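Long-range contacts in protein (thymidylate synthase) (Bacillus subtilis, PDB 1B02), which catalyses the reductive methylation of dUMP to dTMP with 5,10-methylenetetrahydrofolate, releasing dihydrofolate and supplying a precursor for DNA synthesis: residues A[225-230]-A[273-278]; A[180-185]-A[220-225]. One frame throughout, in Å; residues are numbered along the deposited sequence.

Interaction 1 of 2, residues A[225-230]-A[273-278]; sequences TRHIDN and LLFEVA. With C2F (5-methyl-5,6,7,8-tetrahydrofolic acid), chain C.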
ATOM      1  N   THR A 225      20.126  -3.013  -4.501  1.00 23.26           N
ATOM      2  CA  THR A 225      21.336  -3.817  -4.309  1.00 26.98           C
ATOM      3  C   THR A 225      21.715  -4.188  -2.875  1.00 21.28           C
ATOM      4  O   THR A 225      22.078  -5.333  -2.605  1.00 25.74           O
ATOM      5  CB  THR A 225      22.564  -3.136  -4.956  1.00 24.35           C
ATOM      6  OG1 THR A 225      22.650  -1.775  -4.516  1.00 28.51           O
ATOM      7  CG2 THR A 225      22.455  -3.174  -6.473  1.00 14.16           C
ATOM      8  N   ARG A 226      21.639  -3.231  -1.959  1.00 24.04           N
ATOM      9  CA  ARG A 226      22.004  -3.484  -0.567  1.00 22.00           C
ATOM     10  C   ARG A 226      21.034  -4.371   0.207  1.00 25.50           C
ATOM     11  O   ARG A 226      21.317  -4.757   1.341  1.00 28.29           O
ATOM     12  CB  ARG A 226      22.176  -2.157   0.171  1.00 19.23           C
ATOM     13  CG  ARG A 226      23.429  -1.401  -0.227  1.00 11.11           C
ATOM     14  CD  ARG A 226      23.506  -0.060   0.472  1.00 17.24           C
ATOM     15  NE  ARG A 226      24.564   0.775  -0.084  1.00 27.60           N
ATOM     16  CZ  ARG A 226      24.969   1.924   0.447  1.00 30.91           C
ATOM     17  NH1 ARG A 226      24.401   2.380   1.557  1.00 28.12           N
ATOM     18  NH2 ARG A 226      25.935   2.620  -0.137  1.00 29.06           N
ATOM     19  N   HIS A 227      19.898  -4.703  -0.400  1.00 24.75           N
ATOM     20  CA  HIS A 227      18.899  -5.533   0.264  1.00 17.95           C
ATOM     21  C   HIS A 227      19.017  -7.014  -0.079  1.00 23.72           C
ATOM     22  O   HIS A 227      18.498  -7.864   0.647  1.00 27.51           O
ATOM     23  CB  HIS A 227      17.487  -5.061  -0.102  1.00 21.84           C
ATOM     24  CG  HIS A 227      17.190  -3.645   0.286  1.00 24.16           C
ATOM     25  ND1 HIS A 227      16.053  -2.986  -0.127  1.00 20.14           N
ATOM     26  CD2 HIS A 227      17.876  -2.765   1.054  1.00 24.12           C
ATOM     27  CE1 HIS A 227      16.048  -1.761   0.368  1.00 19.03           C
ATOM     28  NE2 HIS A 227      17.144  -1.601   1.090  1.00 23.17           N
ATOM     29  N   ILE A 228      19.692  -7.323  -1.180  1.00 19.97           N
ATOM     30  CA  ILE A 228      19.829  -8.706  -1.623  1.00 22.99           C
ATOM     31  C   ILE A 228      20.198  -9.698  -0.520  1.00 23.41           C
ATOM     32  O   ILE A 228      19.523 -10.714  -0.344  1.00 29.07           O
ATOM     33  CB  ILE A 228      20.860  -8.833  -2.780  1.00 26.94           C
ATOM     34  CG1 ILE A 228      20.236  -8.358  -4.093  1.00 24.39           C
ATOM     35  CG2 ILE A 228      21.274 -10.291  -2.964  1.00 21.87           C
ATOM     36  CD1 ILE A 228      20.181  -6.864  -4.246  1.00 32.46           C
ATOM     37  N   ASP A 229      21.260  -9.407   0.222  1.00 25.16           N
ATOM     38  CA  ASP A 229      21.706 -10.300   1.284  1.00 25.18           C
ATOM     39  C   ASP A 229      20.612 -10.685   2.276  1.00 20.87           C
ATOM     40  O   ASP A 229      20.390 -11.867   2.533  1.00 21.18           O
ATOM     41  CB  ASP A 229      22.887  -9.673   2.028  1.00 37.86           C
ATOM     42  CG  ASP A 229      24.196  -9.844   1.282  1.00 41.86           C
ATOM     43  OD1 ASP A 229      24.319 -10.821   0.512  1.00 42.42           O
ATOM     44  OD2 ASP A 229      25.100  -9.001   1.461  1.00 48.90           O
ATOM     45  N   ASN A 230      19.928  -9.694   2.833  1.00 19.07           N
ATOM     46  CA  ASN A 230      18.868  -9.962   3.797  1.00 24.96           C
ATOM     47  C   ASN A 230      17.688 -10.710   3.179  1.00 29.46           C
ATOM     48  O   ASN A 230      17.098 -11.582   3.817  1.00 30.19           O
ATOM     49  CB  ASN A 230      18.384  -8.653   4.421  1.00 32.18           C
ATOM     50  CG  ASN A 230      19.200  -8.252   5.636  1.00 34.68           C
ATOM     51  OD1 ASN A 230      19.918  -9.070   6.209  1.00 27.18           O
ATOM     52  ND2 ASN A 230      19.094  -6.990   6.033  1.00 28.83           N
ATOM     53  N   LEU A 273      14.121  -7.582  10.144  1.00 32.08           N
ATOM     54  CA  LEU A 273      15.221  -7.453   9.197  1.00 28.17           C
ATOM     55  C   LEU A 273      15.406  -5.979   8.847  1.00 30.20           C
ATOM     56  O   LEU A 273      14.438  -5.269   8.579  1.00 31.69           O
ATOM     57  CB  LEU A 273      14.921  -8.253   7.925  1.00 25.51           C
ATOM     58  CG  LEU A 273      15.678  -9.553   7.630  1.00 27.30           C
ATOM     59  CD1 LEU A 273      16.606  -9.913   8.779  1.00 29.91           C
ATOM     60  CD2 LEU A 273      14.676 -10.666   7.388  1.00 21.90           C
ATOM     61  N   LEU A 274      16.652  -5.522   8.858  1.00 34.15           N
ATOM     62  CA  LEU A 274      16.953  -4.132   8.543  1.00 30.30           C
ATOM     63  C   LEU A 274      17.180  -3.942   7.050  1.00 26.88           C
ATOM     64  O   LEU A 274      17.869  -4.734   6.409  1.00 19.91           O
ATOM     65  CB  LEU A 274      18.202  -3.675   9.298  1.00 37.81           C
ATOM     66  CG  LEU A 274      18.061  -3.342  10.784  1.00 45.35           C
ATOM     67  CD1 LEU A 274      19.402  -2.856  11.316  1.00 47.92           C
ATOM     68  CD2 LEU A 274      16.989  -2.283  10.983  1.00 43.58           C
ATOM     69  N   PHE A 275      16.591  -2.885   6.504  1.00 23.98           N
ATOM     70  CA  PHE A 275      16.737  -2.561   5.090  1.00 17.43           C
ATOM     71  C   PHE A 275      16.923  -1.053   4.989  1.00 23.50           C
ATOM     72  O   PHE A 275      16.057  -0.287   5.411  1.00 23.85           O
ATOM     73  CB  PHE A 275      15.489  -2.972   4.304  1.00 16.95           C
ATOM     74  CG  PHE A 275      15.313  -4.457   4.176  1.00 13.96           C
ATOM     75  CD1 PHE A 275      16.149  -5.201   3.352  1.00 12.71           C
ATOM     76  CD2 PHE A 275      14.306  -5.112   4.876  1.00 12.33           C
ATOM     77  CE1 PHE A 275      15.987  -6.578   3.224  1.00 11.81           C
ATOM     78  CE2 PHE A 275      14.135  -6.492   4.755  1.00 15.93           C
ATOM     79  CZ  PHE A 275      14.977  -7.225   3.928  1.00 10.85           C
ATOM     80  N   GLU A 276      18.057  -0.625   4.447  1.00 19.72           N
ATOM     81  CA  GLU A 276      18.317   0.800   4.305  1.00 18.38           C
ATOM     82  C   GLU A 276      17.338   1.393   3.296  1.00 25.14           C
ATOM     83  O   GLU A 276      16.982   0.744   2.310  1.00 28.34           O
ATOM     84  CB  GLU A 276      19.752   1.027   3.836  1.00 21.72           C
ATOM     85  CG  GLU A 276      20.245   2.444   4.040  1.00 24.62           C
ATOM     86  CD  GLU A 276      21.646   2.644   3.513  1.00 27.20           C
ATOM     87  OE1 GLU A 276      22.426   1.665   3.516  1.00 24.95           O
ATOM     88  OE2 GLU A 276      21.963   3.777   3.096  1.00 30.83           O
ATOM     89  N   VAL A 277      16.904   2.625   3.539  1.00 19.41           N
ATOM     90  CA  VAL A 277      15.960   3.267   2.637  1.00 26.19           C
ATOM     91  C   VAL A 277      16.635   4.202   1.641  1.00 26.63           C
ATOM     92  O   VAL A 277      17.486   5.012   2.006  1.00 25.14           O
ATOM     93  CB  VAL A 277      14.858   4.043   3.429  1.00 25.85           C
ATOM     94  CG1 VAL A 277      15.106   3.921   4.919  1.00 34.05           C
ATOM     95  CG2 VAL A 277      14.813   5.508   3.009  1.00 27.82           C
ATOM     96  N   ALA A 278      16.255   4.068   0.375  1.00 30.44           N
ATOM     97  CA  ALA A 278      16.792   4.912  -0.681  1.00 29.54           C
ATOM     98  C   ALA A 278      15.848   6.102  -0.797  1.00 32.98           C
ATOM     99  O   ALA A 278      14.638   5.927  -0.946  1.00 40.96           O
ATOM    100  CB  ALA A 278      16.843   4.144  -1.994  1.00 22.16           C
TER
HETATM  101  N1  C2F C 281      11.394   5.065  -0.683  1.00 19.48           N
HETATM  102  C2  C2F C 281      11.900   3.734  -0.724  1.00 18.16           C
HETATM  103  NA2 C2F C 281      13.161   3.437  -1.256  1.00 29.06           N
HETATM  104  N3  C2F C 281      11.065   2.639  -0.456  1.00 19.80           N
HETATM  105  C4  C2F C 281       9.684   2.828  -0.026  1.00 14.43           C
HETATM  106  O4  C2F C 281       8.887   1.910   0.137  1.00 22.88           O
HETATM  107  C4A C2F C 281       9.166   4.266  -0.071  1.00 12.61           C
HETATM  108  N5  C2F C 281       7.821   4.650   0.410  1.00 16.87           N
HETATM  109  C6  C2F C 281       7.595   5.918   0.970  1.00 10.50           C
HETATM  110  C7  C2F C 281       8.230   7.001   0.135  1.00 14.57           C
HETATM  111  N8  C2F C 281       9.577   6.650  -0.369  1.00 16.64           N
HETATM  112  C8A C2F C 281      10.023   5.319  -0.472  1.00 14.58           C
HETATM  113  C9  C2F C 281       7.989   6.061   2.473  1.00 24.71           C
HETATM  114  N10 C2F C 281       7.433   4.810   3.143  1.00 23.65           N
HETATM  115  C11 C2F C 281       6.590   3.962  -0.039  1.00 17.68           C
HETATM  116  C12 C2F C 281       9.865   2.158   5.559  1.00 29.27           C
HETATM  117  C13 C2F C 281      10.443   3.309   4.931  1.00 30.01           C
HETATM  118  C14 C2F C 281       9.693   4.155   4.101  1.00 31.55           C
HETATM  119  C15 C2F C 281       8.317   3.825   3.775  1.00 24.96           C
HETATM  120  C16 C2F C 281       7.777   2.585   4.293  1.00 24.43           C
HETATM  121  C17 C2F C 281       8.502   1.809   5.187  1.00 28.47           C
HETATM  122  C   C2F C 281      10.608   1.339   6.628  1.00 33.01           C
HETATM  123  O   C2F C 281      11.718   1.789   7.032  1.00 38.13           O
HETATM  124  N   C2F C 281      10.018   0.100   7.008  1.00 40.29           N
HETATM  125  CA  C2F C 281      10.664  -0.514   8.188  1.00 38.42           C
HETATM  126  CB  C2F C 281       9.732  -0.231   9.392  1.00 45.00           C
HETATM  127  CG  C2F C 281      10.003  -0.032  10.903  1.00 56.45           C
HETATM  128  CD  C2F C 281       8.998   1.043  11.469  1.00 60.82           C
HETATM  129  OE1 C2F C 281       9.333   2.249  11.240  1.00 58.99           O
HETATM  130  OE2 C2F C 281       8.144   0.630  12.279  1.00 64.77           O
HETATM  131  CT  C2F C 281      10.864  -1.983   7.850  1.00 41.21           C
HETATM  132  O1  C2F C 281       9.836  -2.514   7.358  1.00 33.06           O
HETATM  133  O2  C2F C 281      11.970  -2.476   8.123  1.00 46.61           O
HETATM  134  O   HOH W   1      19.853  -2.393   3.447  1.00 28.21           O
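The imidazole of H227 meets two consecutive residues in different ways: its edge donates a hydrogen bond to E276, while one face receives F275. NE2 of H227 lies 2.6 Å from E276 O, in the carbonyl plane and on a lone pair, and the acceptor is also close to the plane of the imidazole. The ring of F275 comes edge-on to that face in a T-shaped pair, planes 69° apart, with CD1 above the rim of the imidazole. F275 CB adds a CH-pi contact 4.0 Å from the centroid of the H227 ring. Histidine suits this place, since one flat group offers both an N-H at its edge and a face for a neighbouring aromatic. The chain that receives it is the irregular C-terminal tail, which in thymidylate synthases covers the folate site; here A278 O, 2.9 Å from NA2 of the bound 5-methyltetrahydrofolate, accepts a hydrogen bond from the pterin. One turn on, N230 lays CB 3.4 Å from CE1 of F275 and turns its amide so that ND2 makes a weak bond to L274 O. At the more open end, R226 reaches out along an extended chain, and E276, with CG anti to the backbone N (chi1 -163°), extends to meet it. NH1 of R226 bridges to OE1 of E276 at 2.9 Å, on the syn side of the carboxylate, although the two flat groups are turned 54° apart. D34 takes NH2 of R226 and S33 holds OE2 of E276. A water accepts from E276 N at 2.7 Å and donates weakly to R226 O.

Interaction 2 of 2, residues A[180-185]-A[220-225]; sequences ARSNDM and DCHVYT. With UFP (5-fluoro-2'-deoxyuridine-5'-monophosphate), chain B; C2F (5-methyl-5,6,7,8-tetrahydrofolic acid), chain C.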
ATOM      1  N   ALA A 180       0.745  -0.464  -8.487  1.00 15.74           N
ATOM      2  CA  ALA A 180       1.914   0.284  -8.061  1.00 16.90           C
ATOM      3  C   ALA A 180       2.782   0.476  -9.302  1.00 16.67           C
ATOM      4  O   ALA A 180       3.133  -0.492  -9.977  1.00 15.45           O
ATOM      5  CB  ALA A 180       2.681  -0.496  -6.997  1.00 10.18           C
ATOM      6  N   ARG A 181       3.105   1.725  -9.617  1.00 12.48           N
ATOM      7  CA  ARG A 181       3.943   2.017 -10.775  1.00 13.33           C
ATOM      8  C   ARG A 181       5.385   1.634 -10.466  1.00 19.89           C
ATOM      9  O   ARG A 181       6.138   1.219 -11.352  1.00 18.48           O
ATOM     10  CB  ARG A 181       3.875   3.506 -11.115  1.00 12.12           C
ATOM     11  CG  ARG A 181       4.315   4.409  -9.986  1.00 11.29           C
ATOM     12  CD  ARG A 181       4.927   5.699 -10.494  1.00 12.03           C
ATOM     13  NE  ARG A 181       5.322   6.560  -9.383  1.00 21.66           N
ATOM     14  CZ  ARG A 181       6.528   6.554  -8.823  1.00 22.45           C
ATOM     15  NH1 ARG A 181       7.468   5.734  -9.270  1.00 15.60           N
ATOM     16  NH2 ARG A 181       6.794   7.364  -7.808  1.00 13.28           N
ATOM     17  N   SER A 182       5.751   1.774  -9.195  1.00 24.52           N
ATOM     18  CA  SER A 182       7.092   1.469  -8.709  1.00 18.00           C
ATOM     19  C   SER A 182       6.967   0.800  -7.343  1.00 19.74           C
ATOM     20  O   SER A 182       6.266   1.306  -6.467  1.00 21.27           O
ATOM     21  CB  SER A 182       7.897   2.765  -8.580  1.00  2.00           C
ATOM     22  OG  SER A 182       9.264   2.503  -8.327  1.00 23.62           O
ATOM     23  N   ASN A 183       7.644  -0.328  -7.154  1.00 20.36           N
ATOM     24  CA  ASN A 183       7.566  -1.031  -5.876  1.00 19.86           C
ATOM     25  C   ASN A 183       8.904  -1.503  -5.313  1.00 17.90           C
ATOM     26  O   ASN A 183       9.608  -2.294  -5.942  1.00 15.88           O
ATOM     27  CB  ASN A 183       6.630  -2.238  -5.998  1.00 18.82           C
ATOM     28  CG  ASN A 183       5.583  -2.285  -4.891  1.00 16.34           C
ATOM     29  OD1 ASN A 183       5.051  -3.345  -4.574  1.00 21.19           O
ATOM     30  ND2 ASN A 183       5.283  -1.133  -4.307  1.00 10.79           N
ATOM     31  N   ASP A 184       9.237  -1.003  -4.123  1.00 21.03           N
ATOM     32  CA  ASP A 184      10.458  -1.377  -3.406  1.00  9.35           C
ATOM     33  C   ASP A 184      10.058  -2.655  -2.675  1.00 13.19           C
ATOM     34  O   ASP A 184       9.447  -2.609  -1.608  1.00 21.47           O
ATOM     35  CB  ASP A 184      10.833  -0.268  -2.411  1.00 14.02           C
ATOM     36  CG  ASP A 184      11.963  -0.664  -1.465  1.00 21.52           C
ATOM     37  OD1 ASP A 184      12.351  -1.854  -1.415  1.00 10.16           O
ATOM     38  OD2 ASP A 184      12.461   0.237  -0.756  1.00 14.66           O
ATOM     39  N   MET A 185      10.395  -3.795  -3.269  1.00 17.43           N
ATOM     40  CA  MET A 185      10.033  -5.098  -2.723  1.00 17.93           C
ATOM     41  C   MET A 185      10.420  -5.376  -1.277  1.00 21.69           C
ATOM     42  O   MET A 185       9.707  -6.092  -0.572  1.00 22.65           O
ATOM     43  CB  MET A 185      10.590  -6.203  -3.623  1.00 17.42           C
ATOM     44  CG  MET A 185       9.898  -6.293  -4.979  1.00 24.48           C
ATOM     45  SD  MET A 185       8.089  -6.206  -4.872  1.00 19.82           S
ATOM     46  CE  MET A 185       7.716  -7.903  -4.438  1.00  9.75           C
ATOM     47  N   ASP A 220       7.072  -1.270 -12.202  1.00 13.04           N
ATOM     48  CA  ASP A 220       8.507  -1.483 -12.038  1.00 13.96           C
ATOM     49  C   ASP A 220       8.740  -2.206 -10.707  1.00 13.57           C
ATOM     50  O   ASP A 220       8.702  -1.596  -9.641  1.00 15.67           O
ATOM     51  CB  ASP A 220       9.253  -0.147 -12.045  1.00 18.27           C
ATOM     52  CG  ASP A 220      10.743  -0.318 -12.282  1.00 23.59           C
ATOM     53  OD1 ASP A 220      11.418  -0.918 -11.418  1.00 18.87           O
ATOM     54  OD2 ASP A 220      11.238   0.143 -13.333  1.00 28.07           O
ATOM     55  N   CYS A 221       8.968  -3.513 -10.789  1.00 15.21           N
ATOM     56  CA  CYS A 221       9.187  -4.362  -9.622  1.00 16.05           C
ATOM     57  C   CYS A 221      10.691  -4.540  -9.392  1.00 23.83           C
ATOM     58  O   CYS A 221      11.346  -5.330 -10.074  1.00 20.41           O
ATOM     59  CB  CYS A 221       8.517  -5.716  -9.864  1.00 13.08           C
ATOM     60  SG  CYS A 221       8.351  -6.764  -8.419  1.00 24.70           S
ATOM     61  N   HIS A 222      11.228  -3.824  -8.409  1.00 24.37           N
ATOM     62  CA  HIS A 222      12.659  -3.865  -8.139  1.00 21.06           C
ATOM     63  C   HIS A 222      13.089  -4.225  -6.719  1.00 28.75           C
ATOM     64  O   HIS A 222      12.281  -4.311  -5.795  1.00 26.45           O
ATOM     65  CB  HIS A 222      13.262  -2.509  -8.494  1.00 20.46           C
ATOM     66  CG  HIS A 222      12.596  -1.362  -7.798  1.00 12.13           C
ATOM     67  ND1 HIS A 222      11.548  -0.662  -8.354  1.00 11.50           N
ATOM     68  CD2 HIS A 222      12.824  -0.800  -6.587  1.00 13.36           C
ATOM     69  CE1 HIS A 222      11.158   0.283  -7.516  1.00 13.16           C
ATOM     70  NE2 HIS A 222      11.916   0.220  -6.436  1.00  7.41           N
ATOM     71  N   VAL A 223      14.398  -4.413  -6.574  1.00 28.47           N
ATOM     72  CA  VAL A 223      15.032  -4.746  -5.307  1.00 28.03           C
ATOM     73  C   VAL A 223      16.382  -4.030  -5.276  1.00 27.64           C
ATOM     74  O   VAL A 223      17.256  -4.316  -6.094  1.00 35.95           O
ATOM     75  CB  VAL A 223      15.270  -6.266  -5.183  1.00 26.69           C
ATOM     76  CG1 VAL A 223      16.397  -6.542  -4.206  1.00 32.97           C
ATOM     77  CG2 VAL A 223      13.996  -6.960  -4.727  1.00 28.69           C
ATOM     78  N   TYR A 224      16.550  -3.098  -4.341  1.00 27.42           N
ATOM     79  CA  TYR A 224      17.803  -2.352  -4.223  1.00 22.30           C
ATOM     80  C   TYR A 224      18.980  -3.267  -3.873  1.00 22.09           C
ATOM     81  O   TYR A 224      18.851  -4.177  -3.054  1.00 20.57           O
ATOM     82  CB  TYR A 224      17.651  -1.245  -3.177  1.00 13.76           C
ATOM     83  CG  TYR A 224      16.764  -0.106  -3.640  1.00 19.52           C
ATOM     84  CD1 TYR A 224      17.295   0.972  -4.351  1.00 18.50           C
ATOM     85  CD2 TYR A 224      15.392  -0.108  -3.376  1.00 18.89           C
ATOM     86  CE1 TYR A 224      16.484   2.021  -4.790  1.00 18.21           C
ATOM     87  CE2 TYR A 224      14.571   0.936  -3.810  1.00 12.69           C
ATOM     88  CZ  TYR A 224      15.125   1.996  -4.515  1.00 22.39           C
ATOM     89  OH  TYR A 224      14.328   3.037  -4.937  1.00 14.07           O
ATOM     90  N   THR A 225      20.126  -3.013  -4.501  1.00 23.26           N
ATOM     91  CA  THR A 225      21.336  -3.817  -4.309  1.00 26.98           C
ATOM     92  C   THR A 225      21.715  -4.188  -2.875  1.00 21.28           C
ATOM     93  O   THR A 225      22.078  -5.333  -2.605  1.00 25.74           O
ATOM     94  CB  THR A 225      22.564  -3.136  -4.956  1.00 24.35           C
ATOM     95  OG1 THR A 225      22.650  -1.775  -4.516  1.00 28.51           O
ATOM     96  CG2 THR A 225      22.455  -3.174  -6.473  1.00 14.16           C
TER
HETATM   97  N1  UFP B 280       7.614   2.820  -3.083  1.00 14.07           N
HETATM   98  C2  UFP B 280       6.875   1.640  -2.824  1.00 16.71           C
HETATM   99  N3  UFP B 280       5.586   1.700  -2.204  1.00 16.68           N
HETATM  100  C4  UFP B 280       4.970   2.887  -1.646  1.00 14.92           C
HETATM  101  C5  UFP B 280       5.853   4.268  -1.479  1.00 14.10           C
HETATM  102  C6  UFP B 280       6.877   4.241  -2.813  1.00 17.98           C
HETATM  103  O2  UFP B 280       7.370   0.508  -2.863  1.00 11.45           O
HETATM  104  O4  UFP B 280       3.753   2.951  -1.414  1.00 27.15           O
HETATM  105  F5  UFP B 280       5.147   5.384  -1.392  1.00 24.76           F
HETATM  106  C1' UFP B 280       9.027   2.824  -3.592  1.00 14.89           C
HETATM  107  C2' UFP B 280       9.262   2.363  -5.017  1.00 18.61           C
HETATM  108  C3' UFP B 280      10.579   3.092  -5.258  1.00 16.71           C
HETATM  109  C4' UFP B 280      10.535   4.369  -4.476  1.00 13.96           C
HETATM  110  O3' UFP B 280      11.642   2.273  -4.809  1.00 18.74           O
HETATM  111  O4' UFP B 280       9.645   4.119  -3.396  1.00 16.40           O
HETATM  112  C5' UFP B 280      10.074   5.700  -5.118  1.00 13.29           C
HETATM  113  O5' UFP B 280      11.075   6.057  -6.123  1.00 27.74           O
HETATM  114  P   UFP B 280      10.616   6.296  -7.615  1.00 21.26           P
HETATM  115  O1P UFP B 280       9.730   7.472  -7.609  1.00 11.20           O
HETATM  116  O2P UFP B 280      10.107   5.053  -8.150  1.00 18.32           O
HETATM  117  O3P UFP B 280      12.048   6.498  -8.269  1.00 20.43           O
HETATM  118  N1  C2F C 281      11.394   5.065  -0.683  1.00 19.48           N
HETATM  119  C2  C2F C 281      11.900   3.734  -0.724  1.00 18.16           C
HETATM  120  NA2 C2F C 281      13.161   3.437  -1.256  1.00 29.06           N
HETATM  121  N3  C2F C 281      11.065   2.639  -0.456  1.00 19.80           N
HETATM  122  C4  C2F C 281       9.684   2.828  -0.026  1.00 14.43           C
HETATM  123  O4  C2F C 281       8.887   1.910   0.137  1.00 22.88           O
HETATM  124  C4A C2F C 281       9.166   4.266  -0.071  1.00 12.61           C
HETATM  125  N5  C2F C 281       7.821   4.650   0.410  1.00 16.87           N
HETATM  126  C6  C2F C 281       7.595   5.918   0.970  1.00 10.50           C
HETATM  127  C7  C2F C 281       8.230   7.001   0.135  1.00 14.57           C
HETATM  128  N8  C2F C 281       9.577   6.650  -0.369  1.00 16.64           N
HETATM  129  C8A C2F C 281      10.023   5.319  -0.472  1.00 14.58           C
HETATM  130  C9  C2F C 281       7.989   6.061   2.473  1.00 24.71           C
HETATM  131  N10 C2F C 281       7.433   4.810   3.143  1.00 23.65           N
HETATM  132  C11 C2F C 281       6.590   3.962  -0.039  1.00 17.68           C
HETATM  133  C12 C2F C 281       9.865   2.158   5.559  1.00 29.27           C
HETATM  134  C13 C2F C 281      10.443   3.309   4.931  1.00 30.01           C
HETATM  135  C14 C2F C 281       9.693   4.155   4.101  1.00 31.55           C
HETATM  136  C15 C2F C 281       8.317   3.825   3.775  1.00 24.96           C
HETATM  137  C16 C2F C 281       7.777   2.585   4.293  1.00 24.43           C
HETATM  138  C17 C2F C 281       8.502   1.809   5.187  1.00 28.47           C
HETATM  139  C   C2F C 281      10.608   1.339   6.628  1.00 33.01           C
HETATM  140  O   C2F C 281      11.718   1.789   7.032  1.00 38.13           O
HETATM  141  N   C2F C 281      10.018   0.100   7.008  1.00 40.29           N
HETATM  142  CA  C2F C 281      10.664  -0.514   8.188  1.00 38.42           C
HETATM  143  CB  C2F C 281       9.732  -0.231   9.392  1.00 45.00           C
HETATM  144  CG  C2F C 281      10.003  -0.032  10.903  1.00 56.45           C
HETATM  145  CD  C2F C 281       8.998   1.043  11.469  1.00 60.82           C
HETATM  146  OE1 C2F C 281       9.333   2.249  11.240  1.00 58.99           O
HETATM  147  OE2 C2F C 281       8.144   0.630  12.279  1.00 64.77           O
HETATM  148  CT  C2F C 281      10.864  -1.983   7.850  1.00 41.21           C
HETATM  149  O1  C2F C 281       9.836  -2.514   7.358  1.00 33.06           O
HETATM  150  O2  C2F C 281      11.970  -2.476   8.123  1.00 46.61           O
HETATM  151  O   HOH W   2      14.324  -3.595  -2.305  1.00 20.12           O
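S182 to D184 pairs in parallel register with D220 to H222, joining the closing ends of the two strands of a beta-alpha-beta unit connected by helix 188-207. Their backbones are tied by D220 N to R181 O (2.8 Å), N183 N to D220 O (3.0 Å), a weak bond from H222 N to N183 O, and M185 N to H222 O. The tightly packed part is on the side of C221, where M185, its chain bent at chi2 and chi3, folds SD to 3.6 Å from C221 SG and rests CB on CG2 of V223; I11 of helix 3-18 packs against M185 and C221. Flexible methionine and slim cysteine fill this apolar seam well. The face bearing S182, D184 and H222 is polar and completed by the ligands; the contact opens at D220 and R181, which are partly exposed. H222 takes the crowded position between backbone N and carbonyl carbon (chi1 55°), which brings its ring against N183 O, seated over the centre of one face, with S182 OG at the edge. ND1 donates to D220 OD1 at 3.1 Å, tilted from the ring plane, and NE2 pairs with O3' of the nucleotide at 2.6 Å. An alanine here would probably leave D220 OD1 without this donor and the deoxyribose O3' hydroxyl without a partner, Y224 OH being another. R181, also held by T159, and S182 OG grip the phosphate, as a charged arm and a short hydroxyl can. D184 serves both ligands: its backbone N donates to O2 of the pyrimidine, and its OD2 accepts from N3 of the folate at 2.8 Å.

Overall arrangement
Along the chain, strand 173-184 leads through helix 188-207 into strand 210-224, and interaction 2 closes that excursion, setting 180-185 beside 220-225 in the central sheet. Interaction 1 begins as that strand ends: T225 belongs to both, and from there helix 228-236 and the strands 244-247 and 262-265 intervene before the chain returns at 273-278. The two loops therefore follow in series, neither nested nor crossed. Across their boundary A278 CB packs 3.5 Å from CE1 of Y224, and H227 ND1 lies 4.1 Å from OD1 of D184. Together they join the sheet, the start of helix 228-236 and the C-terminal tail around one folate.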